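PDB 3KEW: DHHA1 domain protein from Clostridium perfringens, which is of uncharacterised function but probably belongs with zinc-binding alanyl-tRNA synthetase editing domains, whose relatives hydrolyse mischarged tRNA. Local coordinates for residues Gln11-Ile20 / Leu79-Trp88; Leu52-Asp60 / His70-Lys78. All coordinates share one frame; numbering follows the deposited sequence.

In the fold
Starting from the N terminus, residues 11-20 lead into strand 15-26, whose partner in interaction 1, strand 82-86 within residues 79-88, arrives only after 58 residues between the two segments. In between the chain builds the other strands of the antiparallel barrel, and interaction 2 forms there, joining 52-60 to 70-78 across the hairpin of strands 56-64 and 67-72. Interaction 2 is therefore nested within the loop that interaction 1 closes. The contacts touch where strand 51-53 runs beside strand 82-86 and where Pro76 packs on Ile20. Interaction 1 joins the first and last strands of the barrel, and beyond it the chain enters helix 88-112, which carries the zinc ligands His98 and His102.

Interaction 1 of 2, residues Gln11-Ile20 / Leu79-Trp88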
loop_
_atom_site.group_PDB
_atom_site.type_symbol
_atom_site.label_atom_id
_atom_site.label_comp_id
_atom_site.label_asym_id
_atom_site.label_seq_id
_atom_site.Cartn_x
_atom_site.Cartn_y
_atom_site.Cartn_z
ATOM N N GLN A 11 0.488 9.422 -5.722
ATOM C CA GLN A 11 0.226 8.894 -4.383
ATOM C C GLN A 11 0.549 9.868 -3.248
ATOM O O GLN A 11 0.244 9.588 -2.100
ATOM C CB GLN A 11 0.961 7.564 -4.171
ATOM C CG GLN A 11 2.458 7.601 -4.398
ATOM C CD GLN A 11 2.842 7.235 -5.813
ATOM O OE1 GLN A 11 2.599 7.996 -6.749
ATOM N NE2 GLN A 11 3.453 6.071 -5.978
ATOM N N TYR A 12 1.166 11.003 -3.578
ATOM C CA TYR A 12 1.525 12.008 -2.582
ATOM C C TYR A 12 0.525 13.146 -2.465
ATOM O O TYR A 12 0.703 14.023 -1.622
ATOM C CB TYR A 12 2.926 12.561 -2.837
ATOM C CG TYR A 12 4.020 11.561 -2.559
ATOM C CD1 TYR A 12 4.627 10.859 -3.601
ATOM C CD2 TYR A 12 4.446 11.309 -1.258
ATOM C CE1 TYR A 12 5.624 9.941 -3.354
ATOM C CE2 TYR A 12 5.443 10.375 -1.000
ATOM C CZ TYR A 12 6.031 9.702 -2.054
ATOM O OH TYR A 12 7.029 8.780 -1.816
ATOM N N ILE A 13 -0.520 13.133 -3.296
ATOM C CA ILE A 13 -1.609 14.104 -3.179
ATOM C C ILE A 13 -2.347 13.835 -1.871
ATOM O O ILE A 13 -2.881 12.739 -1.667
ATOM C CB ILE A 13 -2.606 14.048 -4.382
ATOM C CG1 ILE A 13 -1.938 14.518 -5.676
ATOM C CG2 ILE A 13 -3.866 14.890 -4.107
ATOM C CD1 ILE A 13 -2.788 14.285 -6.913
ATOM N N LYS A 14 -2.348 14.826 -0.984
ATOM C CA LYS A 14 -3.039 14.701 0.297
ATOM C C LYS A 14 -4.230 15.654 0.470
ATOM O O LYS A 14 -5.042 15.473 1.379
ATOM C CB LYS A 14 -2.047 14.827 1.463
ATOM C CG LYS A 14 -1.364 16.178 1.625
ATOM C CD LYS A 14 -0.402 16.127 2.820
ATOM C CE LYS A 14 -0.273 17.471 3.524
ATOM N NZ LYS A 14 0.774 18.338 2.927
ATOM N N GLU A 15 -4.315 16.674 -0.389
ATOM C CA GLU A 15 -5.480 17.572 -0.468
ATOM C C GLU A 15 -5.878 17.741 -1.919
ATOM O O GLU A 15 -5.008 17.841 -2.800
ATOM C CB GLU A 15 -5.174 18.959 0.073
ATOM C CG GLU A 15 -4.752 19.029 1.515
ATOM C CD GLU A 15 -4.142 20.371 1.840
ATOM O OE1 GLU A 15 -3.164 20.401 2.617
ATOM O OE2 GLU A 15 -4.634 21.389 1.300
ATOM N N PHE A 16 -7.187 17.809 -2.158
ATOM C CA PHE A 16 -7.732 17.918 -3.511
ATOM C C PHE A 16 -9.146 18.495 -3.530
ATOM O O PHE A 16 -9.797 18.644 -2.481
ATOM C CB PHE A 16 -7.686 16.564 -4.238
ATOM C CG PHE A 16 -8.602 15.520 -3.652
ATOM C CD1 PHE A 16 -9.781 15.179 -4.303
ATOM C CD2 PHE A 16 -8.283 14.866 -2.458
ATOM C CE1 PHE A 16 -10.639 14.223 -3.770
ATOM C CE2 PHE A 16 -9.136 13.906 -1.920
ATOM C CZ PHE A 16 -10.316 13.580 -2.587
ATOM N N LYS A 17 -9.598 18.831 -4.736
ATOM C CA LYS A 17 -10.922 19.382 -4.965
ATOM C C LYS A 17 -11.821 18.297 -5.523
ATOM O O LYS A 17 -11.431 17.532 -6.412
ATOM C CB LYS A 17 -10.856 20.588 -5.915
ATOM C CG LYS A 17 -10.948 21.968 -5.242
ATOM C CD LYS A 17 -9.932 22.191 -4.138
ATOM C CE LYS A 17 -10.026 23.589 -3.526
ATOM N NZ LYS A 17 -11.221 23.767 -2.651
ATOM N N GLY A 18 -13.025 18.206 -4.980
ATOM C CA GLY A 18 -13.942 17.165 -5.404
ATOM C C GLY A 18 -15.368 17.641 -5.491
ATOM O O GLY A 18 -15.754 18.626 -4.852
ATOM N N GLU A 19 -16.145 16.919 -6.287
ATOM C CA GLU A 19 -17.559 17.186 -6.442
ATOM C C GLU A 19 -18.321 15.910 -6.153
ATOM O O GLU A 19 -18.053 14.868 -6.756
ATOM C CB GLU A 19 -17.869 17.683 -7.858
ATOM C CG GLU A 19 -19.324 18.099 -8.070
ATOM C CD GLU A 19 -19.677 18.368 -9.530
ATOM O OE1 GLU A 19 -18.767 18.405 -10.392
ATOM O OE2 GLU A 19 -20.882 18.534 -9.814
ATOM N N ILE A 20 -19.263 16.010 -5.220
ATOM C CA ILE A 20 -20.140 14.908 -4.874
ATOM C C ILE A 20 -21.122 14.630 -6.014
ATOM O O ILE A 20 -21.905 15.498 -6.396
ATOM C CB ILE A 20 -20.882 15.170 -3.540
ATOM C CG1 ILE A 20 -19.892 15.116 -2.371
ATOM C CG2 ILE A 20 -21.988 14.141 -3.337
ATOM C CD1 ILE A 20 -20.459 15.511 -1.022
ATOM N N LEU A 79 -22.052 20.825 -2.510
ATOM C CA LEU A 79 -21.566 19.637 -3.213
ATOM C C LEU A 79 -20.594 19.861 -4.383
ATOM O O LEU A 79 -20.111 18.898 -4.967
ATOM C CB LEU A 79 -22.715 18.687 -3.585
ATOM C CG LEU A 79 -24.160 19.172 -3.571
ATOM C CD1 LEU A 79 -24.721 19.231 -4.980
ATOM C CD2 LEU A 79 -24.992 18.262 -2.682
ATOM N N LYS A 80 -20.285 21.113 -4.698
ATOM C CA LYS A 80 -19.304 21.414 -5.743
ATOM C C LYS A 80 -18.070 22.084 -5.158
ATOM O O LYS A 80 -18.170 22.799 -4.153
ATOM C CB LYS A 80 -19.918 22.295 -6.839
ATOM C CG LYS A 80 -20.842 21.536 -7.776
ATOM C CD LYS A 80 -21.485 22.427 -8.822
ATOM C CE LYS A 80 -22.320 21.584 -9.776
ATOM N NZ LYS A 80 -22.988 22.403 -10.823
ATOM N N ASN A 81 -16.918 21.839 -5.789
ATOM C CA ASN A 81 -15.650 22.494 -5.446
ATOM C C ASN A 81 -15.296 22.348 -3.955
ATOM O O ASN A 81 -14.973 23.316 -3.268
ATOM C CB ASN A 81 -15.683 23.970 -5.896
ATOM C CG ASN A 81 -14.314 24.620 -5.906
ATOM O OD1 ASN A 81 -13.340 24.051 -6.405
ATOM N ND2 ASN A 81 -14.234 25.826 -5.352
ATOM N N LEU A 82 -15.382 21.120 -3.459
ATOM C CA LEU A 82 -15.200 20.863 -2.035
ATOM C C LEU A 82 -13.741 20.625 -1.698
ATOM O O LEU A 82 -13.030 19.956 -2.446
ATOM C CB LEU A 82 -16.031 19.655 -1.601
ATOM C CG LEU A 82 -17.516 19.652 -1.966
ATOM C CD1 LEU A 82 -18.072 18.283 -1.701
ATOM C CD2 LEU A 82 -18.289 20.713 -1.183
ATOM N N GLN A 83 -13.304 21.193 -0.577
ATOM C CA GLN A 83 -11.989 20.897 -0.016
ATOM C C GLN A 83 -11.981 19.506 0.612
ATOM O O GLN A 83 -12.678 19.255 1.603
ATOM C CB GLN A 83 -11.586 21.942 1.029
ATOM C CG GLN A 83 -10.474 22.874 0.582
ATOM C CD GLN A 83 -9.158 22.150 0.333
ATOM O OE1 GLN A 83 -8.790 21.882 -0.815
ATOM N NE2 GLN A 83 -8.445 21.829 1.409
ATOM N N CYS A 84 -11.195 18.609 0.022
ATOM C CA CYS A 84 -11.069 17.245 0.525
ATOM C C CYS A 84 -9.635 16.958 0.940
ATOM O O CYS A 84 -8.709 17.160 0.148
ATOM C CB CYS A 84 -11.499 16.243 -0.536
ATOM S SG CYS A 84 -13.104 16.552 -1.288
ATOM N N GLU A 85 -9.451 16.479 2.171
ATOM C CA GLU A 85 -8.112 16.181 2.673
ATOM C C GLU A 85 -7.985 14.830 3.371
ATOM O O GLU A 85 -8.830 14.448 4.186
ATOM C CB GLU A 85 -7.567 17.315 3.551
ATOM C CG GLU A 85 -8.597 18.078 4.356
ATOM C CD GLU A 85 -8.109 19.462 4.760
ATOM O OE1 GLU A 85 -7.672 20.225 3.871
ATOM O OE2 GLU A 85 -8.171 19.789 5.963
ATOM N N LEU A 86 -6.922 14.111 3.026
ATOM C CA LEU A 86 -6.640 12.809 3.618
ATOM C C LEU A 86 -6.089 12.977 5.027
ATOM O O LEU A 86 -5.450 13.984 5.348
ATOM C CB LEU A 86 -5.633 12.021 2.767
ATOM C CG LEU A 86 -5.887 11.710 1.287
ATOM C CD1 LEU A 86 -4.724 10.937 0.678
ATOM C CD2 LEU A 86 -7.147 10.940 1.074
ATOM N N ASP A 87 -6.365 11.991 5.874
ATOM C CA ASP A 87 -5.578 11.750 7.078
ATOM C C ASP A 87 -4.257 11.207 6.531
ATOM O O ASP A 87 -4.159 10.035 6.179
ATOM C CB ASP A 87 -6.303 10.703 7.937
ATOM C CG ASP A 87 -5.616 10.413 9.277
ATOM O OD1 ASP A 87 -4.468 10.844 9.536
ATOM O OD2 ASP A 87 -6.261 9.713 10.083
ATOM N N TRP A 88 -3.265 12.087 6.415
ATOM C CA TRP A 88 -1.995 11.728 5.779
ATOM C C TRP A 88 -1.121 10.796 6.629
ATOM O O TRP A 88 -0.369 9.988 6.089
ATOM C CB TRP A 88 -1.191 12.961 5.330
ATOM C CG TRP A 88 0.051 12.538 4.572
ATOM C CD1 TRP A 88 1.346 12.629 4.995
ATOM C CD2 TRP A 88 0.090 11.883 3.298
ATOM N NE1 TRP A 88 2.190 12.090 4.050
ATOM C CE2 TRP A 88 1.444 11.631 2.998
ATOM C CE3 TRP A 88 -0.890 11.498 2.368
ATOM C CZ2 TRP A 88 1.840 11.009 1.818
ATOM C CZ3 TRP A 88 -0.490 10.891 1.195
ATOM C CH2 TRP A 88 0.854 10.656 0.928
#
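Phe16 receives Cys84 over one face of its ring: Cys84 CB stands 3.7 Å from the ring centroid, a CH-pi contact, and Cys84 SG follows at 4.5 Å as a sulfur-aromatic one. The Phe16 ring reaches this place because CG sits between the backbone N and the carbonyl carbon (chi1 67°), folding the ring toward its neighbour. The indole of Trp88 is met differently. Lys14 CD lies 4.0 Å above one face, offset toward the rim, while Gln11 O approaches the edge in plane, 3.3 Å from Trp88 CH2. Tyr12 comes in obliquely, its CD2 4.0 Å from Trp88 CZ2; its hydroxyl bonds beyond the contact, to Asp205 and Arg201. A tryptophan suits this spot because its broad ring can take an aliphatic chain, a carbonyl and another ring together.

The strands pair antiparallel from Glu15-Glu85, through Phe16-Cys84, to Gly18-Leu82. Phe16 and Cys84 form a hydrogen-bonded pair, with Phe16 N 2.8 Å from Cys84 O and the reverse bond from Cys84 N to Phe16 O. Gly18 and Leu82 repeat the pattern. Cys84 SG lies beside Gly18 N, on the face where a side chain at this position would have to go, so glycine suits the place. Ile20 packs crosswise on Leu82, and both suit the apolar face that continues from Phe16 and Cys84.

The other face carries Glu15, Lys17, Gln83 and Glu85. The bent Lys17 chain brings CE within 3.4 Å of Gln83 OE1, whereas Glu15 OE2 and Glu85 OE1, on side chains running alongside each other, are 4.1 Å apart. Such proximity of like charges probably costs some energy or raises a carboxylate's proton affinity slightly. The hydrogen bonds across the contact are thus all main-chain; side chains add apolar and aromatic packing, to which the lysines contribute their methylenes.

Interaction 2 of 2, residues Leu52-Asp60 / His70-Lys78; sequences LIDGIKVLD and HVLEKEPKK
Val71 has both backbone polar groups satisfied by two successive residues of the facing strand. Leu59 N gives a nearly straight bond of 2.8 Å (179° at the hydrogen) to Val71 O, and Val71 N gives one of 2.9 Å to Asp60 O. Two residues opposite one, with Leu59 turned to psi -24°, make a classic beta bulge; Asp60 N is left buried without a partner. Farther along, Glu73 N reaches Lys57 O only weakly, at 3.3 Å, as the strands part.

Water then takes over. One molecule donates to Asp54 OD2 at 2.7 Å and to Lys78 O, and accepts from Lys77 N, so the carboxylate of Asp54, an acceptor for the water, is linked through it to the backbone of Lys77 and Lys78. A second donates to Glu73 OE1 at 2.9 Å and accepts a weak bond from Lys57 N. Lys57 and Glu73 are complementary in charge, yet Lys57 NZ stays 4.2 Å from Glu73 OE1, beyond a salt bridge; the aliphatic part of the lysine passes across the carboxylate instead. His70 has its polar needs met elsewhere: NE2 bonds with Thr37 OG1 and ND1 weakly with Val32 O.

On the face bearing Val58 and Leu72, branched side chains pack together. Leu72 CD2 meets Val58 CG2 at 3.8 Å and also touches Ile53, whose CD1 crosses to within 3.7 Å of His70 CD2. Separately, Ile56 lays CG2 against Lys74, and its CD1 reaches Pro76. Ile53 and Ile56 bracket a type I' turn, in which Gly55 readily adopts positive phi.

That tight turn links strand 51-53 to strand 56-64, which pairs with strand 67-72 in a hairpin, the bulge interrupting the register at Leu59-Asp60. Strand 29-34 flanks 67-72 on its other edge, strand 82-86 runs beside 51-53, and Pro76 leans on Ile20 and Val23 of strand 15-26.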
loop_
_atom_site.group_PDB
_atom_site.type_symbol
_atom_site.label_atom_id
_atom_site.label_comp_id
_atom_site.label_asym_id
_atom_site.label_seq_id
_atom_site.Cartn_x
_atom_site.Cartn_y
_atom_site.Cartn_z
ATOM N N LEU A 52 -11.284 14.060 5.653
ATOM C CA LEU A 52 -12.378 15.036 5.601
ATOM C C LEU A 52 -12.786 15.353 4.171
ATOM O O LEU A 52 -11.936 15.496 3.294
ATOM C CB LEU A 52 -11.983 16.347 6.288
ATOM C CG LEU A 52 -11.543 16.416 7.749
ATOM C CD1 LEU A 52 -10.924 17.779 8.017
ATOM C CD2 LEU A 52 -12.711 16.167 8.691
ATOM N N ILE A 53 -14.095 15.440 3.953
ATOM C CA ILE A 53 -14.681 16.000 2.734
ATOM C C ILE A 53 -15.589 17.153 3.173
ATOM O O ILE A 53 -16.576 16.927 3.887
ATOM C CB ILE A 53 -15.471 14.941 1.930
ATOM C CG1 ILE A 53 -14.497 13.987 1.226
ATOM C CG2 ILE A 53 -16.420 15.611 0.906
ATOM C CD1 ILE A 53 -15.130 12.712 0.708
ATOM N N ASP A 54 -15.220 18.376 2.772
ATOM C CA ASP A 54 -15.916 19.618 3.158
ATOM C C ASP A 54 -16.082 19.742 4.686
ATOM O O ASP A 54 -17.146 20.114 5.189
ATOM C CB ASP A 54 -17.263 19.742 2.421
ATOM C CG ASP A 54 -17.908 21.114 2.585
ATOM O OD1 ASP A 54 -17.219 22.136 2.384
ATOM O OD2 ASP A 54 -19.110 21.162 2.931
ATOM N N GLY A 55 -15.027 19.389 5.418
ATOM C CA GLY A 55 -15.045 19.435 6.881
ATOM C C GLY A 55 -15.834 18.324 7.559
ATOM O O GLY A 55 -15.877 18.260 8.789
ATOM N N ILE A 56 -16.466 17.460 6.769
ATOM C CA ILE A 56 -17.238 16.337 7.303
ATOM C C ILE A 56 -16.347 15.103 7.291
ATOM O O ILE A 56 -15.765 14.769 6.251
ATOM C CB ILE A 56 -18.521 16.056 6.473
ATOM C CG1 ILE A 56 -19.315 17.348 6.217
ATOM C CG2 ILE A 56 -19.387 14.999 7.160
ATOM C CD1 ILE A 56 -20.264 17.273 5.009
ATOM N N LYS A 57 -16.236 14.428 8.436
ATOM C CA LYS A 57 -15.303 13.301 8.541
ATOM C C LYS A 57 -15.706 12.054 7.769
ATOM O O LYS A 57 -16.838 11.575 7.861
ATOM C CB LYS A 57 -14.868 12.985 9.985
ATOM C CG LYS A 57 -15.878 13.230 11.079
ATOM C CD LYS A 57 -15.215 13.859 12.325
ATOM C CE LYS A 57 -14.242 12.918 13.047
ATOM N NZ LYS A 57 -14.923 11.867 13.854
ATOM N N VAL A 58 -14.753 11.571 6.974
ATOM C CA VAL A 58 -14.879 10.326 6.235
ATOM C C VAL A 58 -14.553 9.179 7.195
ATOM O O VAL A 58 -13.451 9.119 7.757
ATOM C CB VAL A 58 -13.915 10.294 5.016
ATOM C CG1 VAL A 58 -14.205 9.096 4.144
ATOM C CG2 VAL A 58 -14.021 11.579 4.200
ATOM N N LEU A 59 -15.517 8.280 7.380
ATOM C CA LEU A 59 -15.415 7.208 8.368
ATOM C C LEU A 59 -15.002 5.888 7.749
ATOM O O LEU A 59 -14.475 5.010 8.437
ATOM C CB LEU A 59 -16.754 7.000 9.071
ATOM C CG LEU A 59 -17.430 8.164 9.780
ATOM C CD1 LEU A 59 -18.760 7.669 10.309
ATOM C CD2 LEU A 59 -16.552 8.713 10.897
ATOM N N ASP A 60 -15.276 5.740 6.461
ATOM C CA ASP A 60 -14.987 4.510 5.740
ATOM C C ASP A 60 -14.894 4.827 4.261
ATOM O O ASP A 60 -15.566 5.739 3.765
ATOM C CB ASP A 60 -16.087 3.462 5.981
ATOM C CG ASP A 60 -15.707 2.074 5.480
ATOM O OD1 ASP A 60 -14.509 1.703 5.554
ATOM O OD2 ASP A 60 -16.615 1.349 5.013
ATOM N N HIS A 70 -17.497 6.976 -0.247
ATOM C CA HIS A 70 -17.033 7.596 0.983
ATOM C C HIS A 70 -18.191 7.680 1.969
ATOM O O HIS A 70 -19.235 8.263 1.666
ATOM C CB HIS A 70 -16.477 9.001 0.693
ATOM C CG HIS A 70 -15.442 9.032 -0.394
ATOM N ND1 HIS A 70 -15.739 8.782 -1.718
ATOM C CD2 HIS A 70 -14.110 9.279 -0.350
ATOM C CE1 HIS A 70 -14.636 8.868 -2.442
ATOM N NE2 HIS A 70 -13.634 9.171 -1.636
ATOM N N VAL A 71 -18.001 7.090 3.145
ATOM C CA VAL A 71 -19.017 7.112 4.191
ATOM C C VAL A 71 -18.805 8.341 5.076
ATOM O O VAL A 71 -17.814 8.439 5.801
ATOM C CB VAL A 71 -19.031 5.790 5.006
ATOM C CG1 VAL A 71 -20.046 5.853 6.134
ATOM C CG2 VAL A 71 -19.341 4.612 4.093
ATOM N N LEU A 72 -19.734 9.289 4.985
ATOM C CA LEU A 72 -19.645 10.539 5.732
ATOM C C LEU A 72 -20.551 10.483 6.953
ATOM O O LEU A 72 -21.663 9.948 6.871
ATOM C CB LEU A 72 -20.037 11.730 4.844
ATOM C CG LEU A 72 -19.282 12.024 3.541
ATOM C CD1 LEU A 72 -19.844 13.278 2.893
ATOM C CD2 LEU A 72 -17.789 12.183 3.773
ATOM N N GLU A 73 -20.095 11.039 8.078
ATOM C CA GLU A 73 -20.897 10.984 9.310
ATOM C C GLU A 73 -22.035 12.010 9.353
ATOM O O GLU A 73 -23.005 11.829 10.090
ATOM C CB GLU A 73 -20.025 11.048 10.578
ATOM C CG GLU A 73 -19.626 12.430 11.061
ATOM C CD GLU A 73 -19.073 12.428 12.484
ATOM O OE1 GLU A 73 -18.680 13.511 12.971
ATOM O OE2 GLU A 73 -19.028 11.353 13.120
ATOM N N LYS A 74 -21.913 13.079 8.566
ATOM C CA LYS A 74 -22.949 14.109 8.492
ATOM C C LYS A 74 -23.445 14.321 7.063
ATOM O O LYS A 74 -22.815 13.877 6.098
ATOM C CB LYS A 74 -22.463 15.428 9.107
ATOM C CG LYS A 74 -22.310 15.375 10.617
ATOM C CD LYS A 74 -21.663 16.625 11.163
ATOM C CE LYS A 74 -21.482 16.505 12.669
ATOM N NZ LYS A 74 -21.019 17.778 13.293
ATOM N N GLU A 75 -24.591 14.986 6.945
ATOM C CA GLU A 75 -25.201 15.252 5.650
ATOM C C GLU A 75 -24.459 16.362 4.910
ATOM O O GLU A 75 -24.223 17.435 5.478
ATOM C CB GLU A 75 -26.674 15.623 5.813
ATOM C CG GLU A 75 -27.450 15.610 4.499
ATOM C CD GLU A 75 -28.921 15.943 4.667
ATOM O OE1 GLU A 75 -29.741 15.343 3.939
ATOM O OE2 GLU A 75 -29.256 16.800 5.515
ATOM N N PRO A 76 -24.063 16.092 3.650
ATOM C CA PRO A 76 -23.501 17.128 2.786
ATOM C C PRO A 76 -24.520 18.223 2.493
ATOM O O PRO A 76 -25.704 17.932 2.307
ATOM C CB PRO A 76 -23.159 16.371 1.498
ATOM C CG PRO A 76 -23.953 15.117 1.545
ATOM C CD PRO A 76 -24.090 14.775 2.986
ATOM N N LYS A 77 -24.059 19.472 2.485
ATOM C CA LYS A 77 -24.890 20.603 2.083
ATOM C C LYS A 77 -24.405 21.077 0.715
ATOM O O LYS A 77 -25.038 20.788 -0.307
ATOM C CB LYS A 77 -24.846 21.723 3.134
ATOM C CG LYS A 77 -25.917 21.608 4.232
ATOM C CD LYS A 77 -25.602 20.539 5.277
ATOM C CE LYS A 77 -26.869 19.892 5.839
ATOM N NZ LYS A 77 -27.570 20.733 6.856
ATOM N N LYS A 78 -23.271 21.774 0.710
ATOM C CA LYS A 78 -22.557 22.139 -0.513
ATOM C C LYS A 78 -22.017 20.872 -1.181
ATOM O O LYS A 78 -21.594 19.934 -0.496
ATOM C CB LYS A 78 -21.418 23.104 -0.175
ATOM C CG LYS A 78 -20.727 23.737 -1.375
ATOM C CD LYS A 78 -19.763 24.824 -0.926
ATOM C CE LYS A 78 -18.914 25.346 -2.083
ATOM N NZ LYS A 78 -19.729 25.984 -3.156
HETATM O O HOH W 1 -21.077 19.469 2.046
HETATM O O HOH W 2 -18.406 15.430 10.805
#